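3-phosphoshikimate 1-carboxyvinyltransferase (Streptomyces sviceus, PDB 7M0O) probably catalyses transfer of the enolpyruvyl group of phosphoenolpyruvate to the 5-hydroxyl of shikimate-3-phosphate, the sixth step of the chorismate pathway. Local coordinates at residues L27-R32 against T53-Q58; R262-E267 against G281-L286; Y96-S101 against G130-T135. All coordinates share one frame; numbering follows the deposited sequence.

Contact 1 of 3, residues L27-R32 against T53-Q58; sequences LVRPLR and TPDTWQ
L27 and W57 form a hydrogen-bonded antiparallel pair: the amide of L27 reaches W57 O at 2.8 Å, and W57 N returns a bond to L27 O. That same carbonyl oxygen also meets the CA of T56 in a CA-H...O contact, and beyond the strand ends R29 N donates to D55 O at 2.7 Å. V28 and T56, the non-hydrogen-bonded pair, lie side by side with their CG2 methyls touching.

Apolar contact centres on the indole. P30 CG sits over one face of W57, 3.6 Å from the centroid of the five-membered ring and 4° off its normal, a CH-pi contact. With CG anti to the carbonyl carbon (chi1 -64°), the indole starts out on the face it shares with L27, and it packs there on L15 of helix 8-20 and on T36 and A40 of helix 34-45.

Polar side-chain contacts line the outer side. The extended R32 chain runs past the indole, CG touching W57 CZ2, and brings NH2 to T53 O at 3.1 Å; T53 O lies in the guanidinium plane, although the donor stands well above the carbonyl plane. A water accepts from R32 NE and weakly from W57 NE1 while donating to T53 O. R29 NE and D55 OD2 are 3.9 Å apart, a long salt bridge with the oxygen well out of the guanidinium plane. An alanine in place of W57 would probably leave P30 without its aromatic platform and take one partner from the water.

The chemistry is thus divided: main-chain bonds fix the strand register, indole and proline close the helix-facing side, and the arginines add solvent-side contacts, of which the R29 pair is probably electrostatic only.

Contact 2 of 3, residues R262-E267 against G281-L286; sequences RRMGAE and GELRGL
The main-chain oxygen of M264 accepts from R284 N at 2.8 Å, with the amide in the carbonyl plane and on a lone pair. L283 CA approaches the same oxygen in a CA-H...O contact, and the guanidinium of R284 folds back so that M264 O lies 4.1 Å above its plane, over the centre. G265 N lies over that face too, nearer the rim. At the edge of this group two waters are held in plane: one accepts from R284 NH2 at 2.8 Å and donates weakly to R262 O, the other joins NH2 to R263 O. The arginine thus answers carbonyls of the last helical turn through water.

G265 leaves the helix with positive phi (109°) in a Schellman motif. A side chain here would collide with R284 NH1, which passes 3.7 Å from G265 CA.

M264 carries the apolar part. Its CE touches L283 CG at 3.9 Å, while its CG meets L286 CD2 at 3.6 Å, the two side chains crossing at about a right angle. The same CD2 packs 3.5 Å from R263 CB and sits over the centre of the R263 guanidinium, whose NH1 is bonded to T287 O.

The contact joins the C-terminal end of helix 257-263 to the loop entering strand 286-289, after the 267-270 and 274-278 strands. Helix 223-235 lies beneath, A234 meeting A266 and L235 meeting L283, while backbone bonds join L283 to S308, just before strand 311-314, and L286 to R312 within that strand, the sheet neighbour of 286-289.

Contact 3 of 3, residues Y96-S101 against G130-T135; sequences YRFDAS and GHHPLT
Strands 95-99 and 134-139 are the two inner strands of a four-stranded mixed sheet, and F98 and L134 form an antiparallel hydrogen-bonded pair where they meet. F98 N donates to L134 O at 2.8 Å, and L134 N returns a bond to F98 O at 3.1 Å. A water donates to F98 O as well and to T135 OG1. Next along, R97 and T135 are a non-hydrogen-bonded pair; R97 CG lies against OG1 and CG2 of T135, while the guanidinium goes on to D72 and E70 and T135 OG1 is bonded to E126.

On the face of F98 and L134, the two side chains cross obliquely with CD1 to CD1 at 3.9 Å. H132 then closes in from the loop: its ring edge meets F98 CB, CE1 standing 3.4 Å away, and L134 CD2 lies over one face of the ring, toward its rim. H132 NE2 is bonded to A82 O, whereas H132 ND1 is buried without a partner in the model.

Just before strand 134-139, P133 follows a cis peptide bond, and its CB packs against D99 OD1 at 3.5 Å and F98 O at 3.3 Å. The D99 carboxylate makes a salt bridge to R105 through OD2.

L85, P86 and A89 of helix 79-90 press on F98, so this face of the sheet is roofed by a helix, an arrangement characteristic of the repeated alpha-beta folding units of EPSP synthase.

How the contacts relate
Contact 3 is the buried member of the set, contact 2 is partly buried, and contact 1 lies near the surface. Contacts 1 and 3 each pair antiparallel strands, but in different four-stranded sheets, the contact centres about 27 Å apart; contact 2 instead fastens a helix end to a loop, with a single direct backbone bond. Its centre is about 52 Å from that of contact 3, on the opposite side of the chain's centre. All three include an arginine and a bridging water, but in contacts 1 and 2 exposed arginines turn their guanidiniums to the opposite segment, whereas in contact 3 the arginine reaches acids outside the pair and burial rests on phenylalanine, leucine and histidine.

Contact 1 of 3, residues L27-R32 against T53-Q58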
loop_
_atom_site.group_PDB
_atom_site.type_symbol
_atom_site.label_atom_id
_atom_site.label_comp_id
_atom_site.label_asym_id
_atom_site.label_seq_id
_atom_site.Cartn_x
_atom_site.Cartn_y
_atom_site.Cartn_z
ATOM N N LEU A 27 14.493 -7.989 6.026
ATOM C CA LEU A 27 13.292 -7.739 5.243
ATOM C C LEU A 27 13.382 -8.550 3.959
ATOM O O LEU A 27 14.348 -8.408 3.197
ATOM C CB LEU A 27 13.152 -6.254 4.921
ATOM C CG LEU A 27 13.160 -5.304 6.121
ATOM C CD1 LEU A 27 12.909 -3.887 5.648
ATOM C CD2 LEU A 27 12.100 -5.742 7.119
ATOM N N VAL A 28 12.379 -9.382 3.704
ATOM C CA VAL A 28 12.387 -10.254 2.533
ATOM C C VAL A 28 11.488 -9.663 1.448
ATOM O O VAL A 28 10.323 -9.328 1.699
ATOM C CB VAL A 28 11.959 -11.679 2.922
ATOM C CG1 VAL A 28 12.087 -12.614 1.748
ATOM C CG2 VAL A 28 12.810 -12.169 4.091
ATOM N N ARG A 29 12.032 -9.542 0.234
ATOM C CA ARG A 29 11.372 -8.993 -0.950
ATOM C C ARG A 29 10.772 -7.602 -0.749
ATOM O O ARG A 29 9.639 -7.365 -1.190
ATOM C CB ARG A 29 10.265 -9.932 -1.441
ATOM C CG ARG A 29 10.623 -11.423 -1.485
ATOM C CD ARG A 29 11.920 -11.674 -2.234
ATOM N NE ARG A 29 11.850 -12.843 -3.109
ATOM C CZ ARG A 29 11.893 -14.105 -2.688
ATOM N NH1 ARG A 29 12.002 -14.384 -1.395
ATOM N NH2 ARG A 29 11.824 -15.094 -3.570
ATOM N N PRO A 30 11.473 -6.649 -0.135
ATOM C CA PRO A 30 10.930 -5.285 -0.076
ATOM C C PRO A 30 10.814 -4.685 -1.474
ATOM O O PRO A 30 11.497 -5.089 -2.416
ATOM C CB PRO A 30 11.964 -4.526 0.762
ATOM C CG PRO A 30 13.246 -5.218 0.439
ATOM C CD PRO A 30 12.877 -6.683 0.326
ATOM N N LEU A 31 9.911 -3.719 -1.610
ATOM C CA LEU A 31 9.808 -2.979 -2.862
ATOM C C LEU A 31 11.059 -2.128 -3.058
ATOM O O LEU A 31 11.482 -1.403 -2.146
ATOM C CB LEU A 31 8.554 -2.098 -2.858
ATOM C CG LEU A 31 8.430 -1.106 -4.023
ATOM C CD1 LEU A 31 8.274 -1.846 -5.344
ATOM C CD2 LEU A 31 7.293 -0.125 -3.823
ATOM N N ARG A 32 11.652 -2.213 -4.251
ATOM C CA ARG A 32 12.760 -1.345 -4.627
ATOM C C ARG A 32 12.201 -0.233 -5.507
ATOM O O ARG A 32 11.821 -0.475 -6.661
ATOM C CB ARG A 32 13.848 -2.130 -5.352
ATOM C CG ARG A 32 14.718 -2.960 -4.417
ATOM C CD ARG A 32 15.799 -3.675 -5.219
ATOM N NE ARG A 32 16.842 -4.283 -4.394
ATOM C CZ ARG A 32 18.048 -3.751 -4.204
ATOM N NH1 ARG A 32 18.371 -2.591 -4.770
ATOM N NH2 ARG A 32 18.937 -4.385 -3.456
ATOM N N THR A 53 20.757 -7.464 -0.720
ATOM C CA THR A 53 20.894 -8.413 -1.824
ATOM C C THR A 53 19.730 -8.142 -2.770
ATOM O O THR A 53 18.874 -7.299 -2.467
ATOM C CB THR A 53 20.883 -9.877 -1.352
ATOM O OG1 THR A 53 19.578 -10.252 -0.880
ATOM C CG2 THR A 53 21.916 -10.129 -0.268
ATOM N N PRO A 54 19.640 -8.816 -3.921
ATOM C CA PRO A 54 18.458 -8.609 -4.775
ATOM C C PRO A 54 17.152 -9.063 -4.131
ATOM O O PRO A 54 16.080 -8.666 -4.611
ATOM C CB PRO A 54 18.781 -9.429 -6.031
ATOM C CG PRO A 54 20.271 -9.511 -6.056
ATOM C CD PRO A 54 20.687 -9.590 -4.614
ATOM N N ASP A 55 17.211 -9.841 -3.048
ATOM C CA ASP A 55 16.040 -10.441 -2.418
ATOM C C ASP A 55 15.756 -9.928 -1.013
ATOM O O ASP A 55 14.596 -9.948 -0.599
ATOM C CB ASP A 55 16.190 -11.969 -2.347
ATOM C CG ASP A 55 15.898 -12.658 -3.678
ATOM O OD1 ASP A 55 16.238 -13.856 -3.811
ATOM O OD2 ASP A 55 15.337 -12.010 -4.594
ATOM N N THR A 56 16.773 -9.502 -0.255
ATOM C CA THR A 56 16.597 -9.173 1.160
ATOM C C THR A 56 17.435 -7.959 1.533
ATOM O O THR A 56 18.546 -7.775 1.031
ATOM C CB THR A 56 16.989 -10.333 2.118
ATOM O OG1 THR A 56 18.384 -10.646 1.973
ATOM C CG2 THR A 56 16.166 -11.588 1.854
ATOM N N TRP A 57 16.901 -7.145 2.442
ATOM C CA TRP A 57 17.638 -6.049 3.063
ATOM C C TRP A 57 17.876 -6.382 4.530
ATOM O O TRP A 57 16.991 -6.918 5.210
ATOM C CB TRP A 57 16.887 -4.716 2.963
ATOM C CG TRP A 57 16.696 -4.213 1.560
ATOM C CD1 TRP A 57 16.893 -4.908 0.395
ATOM C CD2 TRP A 57 16.226 -2.916 1.176
ATOM N NE1 TRP A 57 16.592 -4.113 -0.687
ATOM C CE2 TRP A 57 16.177 -2.885 -0.231
ATOM C CE3 TRP A 57 15.852 -1.773 1.888
ATOM C CZ2 TRP A 57 15.775 -1.751 -0.939
ATOM C CZ3 TRP A 57 15.448 -0.655 1.184
ATOM C CH2 TRP A 57 15.413 -0.652 -0.213
ATOM N N GLN A 58 19.069 -6.053 5.014
ATOM C CA GLN A 58 19.485 -6.333 6.380
ATOM C C GLN A 58 19.780 -5.012 7.080
ATOM O O GLN A 58 20.565 -4.205 6.570
ATOM C CB GLN A 58 20.724 -7.223 6.359
ATOM C CG GLN A 58 21.086 -7.862 7.649
ATOM C CD GLN A 58 21.615 -9.258 7.436
ATOM O OE1 GLN A 58 20.855 -10.186 7.171
ATOM N NE2 GLN A 58 22.929 -9.411 7.516
HETATM O O HOH W 1 16.267 -6.101 -2.483
#

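Contact 2 of 3, residues R262-E267 against G281-L286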
loop_
_atom_site.group_PDB
_atom_site.type_symbol
_atom_site.label_atom_id
_atom_site.label_comp_id
_atom_site.label_asym_id
_atom_site.label_seq_id
_atom_site.Cartn_x
_atom_site.Cartn_y
_atom_site.Cartn_z
ATOM N N ARG A 262 -13.401 -17.800 -6.147
ATOM C CA ARG A 262 -13.807 -19.150 -5.769
ATOM C C ARG A 262 -15.325 -19.325 -5.868
ATOM O O ARG A 262 -15.809 -20.356 -6.354
ATOM C CB ARG A 262 -13.311 -19.472 -4.357
ATOM C CG ARG A 262 -13.494 -20.952 -3.998
ATOM C CD ARG A 262 -13.286 -21.223 -2.514
ATOM N NE ARG A 262 -11.877 -21.144 -2.131
ATOM C CZ ARG A 262 -11.382 -20.180 -1.357
ATOM N NH1 ARG A 262 -12.181 -19.225 -0.903
ATOM N NH2 ARG A 262 -10.097 -20.157 -1.042
ATOM N N ARG A 263 -16.093 -18.320 -5.423
ATOM C CA ARG A 263 -17.553 -18.357 -5.553
ATOM C C ARG A 263 -18.011 -18.420 -7.010
ATOM O O ARG A 263 -19.116 -18.911 -7.300
ATOM C CB ARG A 263 -18.173 -17.121 -4.889
ATOM C CG ARG A 263 -18.157 -17.071 -3.368
ATOM C CD ARG A 263 -19.019 -15.899 -2.879
ATOM N NE ARG A 263 -20.407 -16.104 -3.278
ATOM C CZ ARG A 263 -21.258 -15.143 -3.631
ATOM N NH1 ARG A 263 -20.902 -13.857 -3.617
ATOM N NH2 ARG A 263 -22.487 -15.477 -3.977
ATOM N N MET A 264 -17.217 -17.888 -7.936
ATOM C CA MET A 264 -17.512 -18.029 -9.356
ATOM C C MET A 264 -17.098 -19.389 -9.906
ATOM O O MET A 264 -17.389 -19.685 -11.067
ATOM C CB MET A 264 -16.827 -16.904 -10.144
ATOM C CG MET A 264 -17.200 -15.522 -9.624
ATOM S SD MET A 264 -16.475 -14.163 -10.564
ATOM C CE MET A 264 -17.589 -14.112 -11.979
ATOM N N GLY A 265 -16.393 -20.202 -9.128
ATOM C CA GLY A 265 -16.054 -21.551 -9.550
ATOM C C GLY A 265 -14.597 -21.785 -9.881
ATOM O O GLY A 265 -14.245 -22.905 -10.286
ATOM N N ALA A 266 -13.739 -20.777 -9.727
ATOM C CA ALA A 266 -12.305 -20.998 -9.852
ATOM C C ALA A 266 -11.824 -21.875 -8.705
ATOM O O ALA A 266 -12.443 -21.927 -7.641
ATOM C CB ALA A 266 -11.553 -19.661 -9.854
ATOM N N GLU A 267 -10.713 -22.589 -8.931
ATOM C CA GLU A 267 -10.051 -23.353 -7.873
ATOM C C GLU A 267 -9.072 -22.416 -7.169
ATOM O O GLU A 267 -8.105 -21.945 -7.778
ATOM C CB GLU A 267 -9.332 -24.576 -8.448
ATOM C CG GLU A 267 -10.247 -25.765 -8.711
ATOM C CD GLU A 267 -9.582 -26.869 -9.530
ATOM O OE1 GLU A 267 -8.363 -26.785 -9.793
ATOM O OE2 GLU A 267 -10.291 -27.820 -9.921
ATOM N N GLY A 281 -12.879 -23.154 -16.231
ATOM C CA GLY A 281 -13.861 -22.984 -17.283
ATOM C C GLY A 281 -15.235 -22.582 -16.786
ATOM O O GLY A 281 -16.066 -22.130 -17.583
ATOM N N GLU A 282 -15.500 -22.762 -15.497
ATOM C CA GLU A 282 -16.741 -22.342 -14.868
ATOM C C GLU A 282 -16.529 -20.941 -14.317
ATOM O O GLU A 282 -15.653 -20.739 -13.468
ATOM C CB GLU A 282 -17.142 -23.314 -13.756
ATOM C CG GLU A 282 -18.563 -23.133 -13.233
ATOM C CD GLU A 282 -19.579 -23.999 -13.968
ATOM O OE1 GLU A 282 -19.244 -25.153 -14.320
ATOM O OE2 GLU A 282 -20.710 -23.521 -14.212
ATOM N N LEU A 283 -17.305 -19.978 -14.815
ATOM C CA LEU A 283 -17.301 -18.603 -14.303
ATOM C C LEU A 283 -18.754 -18.234 -14.047
ATOM O O LEU A 283 -19.447 -17.776 -14.957
ATOM C CB LEU A 283 -16.642 -17.640 -15.278
ATOM C CG LEU A 283 -15.934 -16.432 -14.657
ATOM C CD1 LEU A 283 -14.738 -16.854 -13.837
ATOM C CD2 LEU A 283 -15.501 -15.441 -15.731
ATOM N N ARG A 284 -19.224 -18.455 -12.823
ATOM C CA ARG A 284 -20.646 -18.332 -12.529
ATOM C C ARG A 284 -20.982 -16.935 -12.025
ATOM O O ARG A 284 -20.278 -16.376 -11.181
ATOM C CB ARG A 284 -21.075 -19.376 -11.493
ATOM C CG ARG A 284 -20.823 -20.788 -11.984
ATOM C CD ARG A 284 -21.416 -21.846 -11.068
ATOM N NE ARG A 284 -20.887 -21.756 -9.710
ATOM C CZ ARG A 284 -19.866 -22.469 -9.242
ATOM N NH1 ARG A 284 -19.239 -23.341 -10.024
ATOM N NH2 ARG A 284 -19.466 -22.299 -7.991
ATOM N N GLY A 285 -22.096 -16.391 -12.517
ATOM C CA GLY A 285 -22.545 -15.104 -12.030
ATOM C C GLY A 285 -22.934 -15.138 -10.564
ATOM O O GLY A 285 -23.201 -16.187 -9.974
ATOM N N LEU A 286 -22.973 -13.952 -9.966
ATOM C CA LEU A 286 -23.229 -13.827 -8.539
ATOM C C LEU A 286 -23.491 -12.367 -8.211
ATOM O O LEU A 286 -23.275 -11.472 -9.034
ATOM C CB LEU A 286 -22.069 -14.343 -7.678
ATOM C CG LEU A 286 -20.603 -14.027 -8.016
ATOM C CD1 LEU A 286 -20.275 -12.544 -8.016
ATOM C CD2 LEU A 286 -19.666 -14.772 -7.072
HETATM O O HOH W 2 -17.604 -23.279 -6.099
HETATM O O HOH W 3 -20.698 -20.460 -5.589
#

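Contact 3 of 3, residues Y96-S101 against G130-T135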
loop_
_atom_site.group_PDB
_atom_site.type_symbol
_atom_site.label_atom_id
_atom_site.label_comp_id
_atom_site.label_asym_id
_atom_site.label_seq_id
_atom_site.Cartn_x
_atom_site.Cartn_y
_atom_site.Cartn_z
ATOM N N TYR A 96 20.096 17.205 13.121
ATOM C CA TYR A 96 19.809 16.612 11.811
ATOM C C TYR A 96 19.081 17.613 10.924
ATOM O O TYR A 96 17.968 18.047 11.245
ATOM C CB TYR A 96 18.996 15.323 11.982
ATOM C CG TYR A 96 19.664 14.390 12.970
ATOM C CD1 TYR A 96 20.862 13.768 12.646
ATOM C CD2 TYR A 96 19.137 14.180 14.251
ATOM C CE1 TYR A 96 21.504 12.928 13.539
ATOM C CE2 TYR A 96 19.768 13.333 15.139
ATOM C CZ TYR A 96 20.957 12.719 14.781
ATOM O OH TYR A 96 21.603 11.880 15.663
ATOM N N ARG A 97 19.705 17.952 9.795
ATOM C CA ARG A 97 19.176 18.935 8.851
ATOM C C ARG A 97 18.600 18.194 7.646
ATOM O O ARG A 97 19.344 17.577 6.875
ATOM C CB ARG A 97 20.268 19.917 8.430
ATOM C CG ARG A 97 20.784 20.778 9.571
ATOM C CD ARG A 97 22.010 21.585 9.170
ATOM N NE ARG A 97 23.152 20.716 8.915
ATOM C CZ ARG A 97 23.995 20.293 9.852
ATOM N NH1 ARG A 97 23.829 20.668 11.117
ATOM N NH2 ARG A 97 25.003 19.493 9.522
ATOM N N PHE A 98 17.278 18.253 7.486
ATOM C CA PHE A 98 16.585 17.558 6.408
ATOM C C PHE A 98 16.243 18.513 5.272
ATOM O O PHE A 98 15.961 19.696 5.485
ATOM C CB PHE A 98 15.302 16.903 6.933
ATOM C CG PHE A 98 15.552 15.744 7.860
ATOM C CD1 PHE A 98 15.625 15.926 9.232
ATOM C CD2 PHE A 98 15.695 14.460 7.352
ATOM C CE1 PHE A 98 15.860 14.848 10.085
ATOM C CE2 PHE A 98 15.924 13.381 8.205
ATOM C CZ PHE A 98 16.008 13.584 9.575
ATOM N N ASP A 99 16.280 17.987 4.053
ATOM C CA ASP A 99 15.816 18.721 2.888
ATOM C C ASP A 99 15.236 17.712 1.903
ATOM O O ASP A 99 15.418 16.501 2.042
ATOM C CB ASP A 99 16.946 19.557 2.250
ATOM C CG ASP A 99 16.416 20.697 1.419
ATOM O OD1 ASP A 99 15.178 20.898 1.410
ATOM O OD2 ASP A 99 17.239 21.380 0.761
ATOM N N ALA A 100 14.520 18.215 0.907
ATOM C CA ALA A 100 13.949 17.344 -0.111
ATOM C C ALA A 100 14.159 17.993 -1.474
ATOM O O ALA A 100 14.704 19.084 -1.583
ATOM C CB ALA A 100 12.472 17.070 0.191
ATOM N N SER A 101 13.744 17.297 -2.520
ATOM C CA SER A 101 13.832 17.861 -3.852
ATOM C C SER A 101 12.928 19.092 -3.946
ATOM O O SER A 101 11.985 19.245 -3.160
ATOM C CB SER A 101 13.420 16.810 -4.879
ATOM O OG SER A 101 12.028 16.591 -4.818
ATOM N N GLY A 130 5.628 23.677 8.163
ATOM C CA GLY A 130 5.171 22.402 7.653
ATOM C C GLY A 130 6.058 21.777 6.594
ATOM O O GLY A 130 5.931 20.571 6.337
ATOM N N HIS A 131 6.951 22.554 5.981
ATOM C CA HIS A 131 7.703 22.114 4.811
ATOM C C HIS A 131 9.157 21.798 5.157
ATOM O O HIS A 131 9.736 22.368 6.084
ATOM C CB HIS A 131 7.690 23.201 3.723
ATOM C CG HIS A 131 6.327 23.526 3.204
ATOM N ND1 HIS A 131 5.923 23.187 1.934
ATOM C CD2 HIS A 131 5.277 24.167 3.774
ATOM C CE1 HIS A 131 4.678 23.587 1.745
ATOM N NE2 HIS A 131 4.266 24.198 2.842
ATOM N N HIS A 132 9.745 20.881 4.392
ATOM C CA HIS A 132 11.194 20.842 4.245
ATOM C C HIS A 132 11.680 22.103 3.518
ATOM O O HIS A 132 10.974 22.652 2.672
ATOM C CB HIS A 132 11.616 19.597 3.461
ATOM C CG HIS A 132 11.500 18.332 4.253
ATOM N ND1 HIS A 132 12.481 17.920 5.131
ATOM C CD2 HIS A 132 10.508 17.411 4.336
ATOM C CE1 HIS A 132 12.104 16.790 5.708
ATOM N NE2 HIS A 132 10.912 16.461 5.245
ATOM N N PRO A 133 12.897 22.580 3.820
ATOM C CA PRO A 133 13.872 22.015 4.759
ATOM C C PRO A 133 13.472 22.236 6.220
ATOM O O PRO A 133 12.791 23.208 6.555
ATOM C CB PRO A 133 15.169 22.766 4.407
ATOM C CG PRO A 133 14.710 24.039 3.798
ATOM C CD PRO A 133 13.455 23.711 3.054
ATOM N N LEU A 134 13.880 21.307 7.079
ATOM C CA LEU A 134 13.621 21.437 8.506
ATOM C C LEU A 134 14.772 20.823 9.279
ATOM O O LEU A 134 15.472 19.928 8.787
ATOM C CB LEU A 134 12.298 20.781 8.900
ATOM C CG LEU A 134 12.133 19.305 8.538
ATOM C CD1 LEU A 134 12.624 18.421 9.699
ATOM C CD2 LEU A 134 10.688 18.998 8.212
ATOM N N THR A 135 14.946 21.283 10.508
ATOM C CA THR A 135 16.083 20.889 11.325
ATOM C C THR A 135 15.581 20.332 12.651
ATOM O O THR A 135 14.780 20.983 13.325
ATOM C CB THR A 135 17.007 22.091 11.533
ATOM O OG1 THR A 135 17.508 22.507 10.253
ATOM C CG2 THR A 135 18.181 21.738 12.448
HETATM O O HOH W 4 17.336 21.849 7.233
#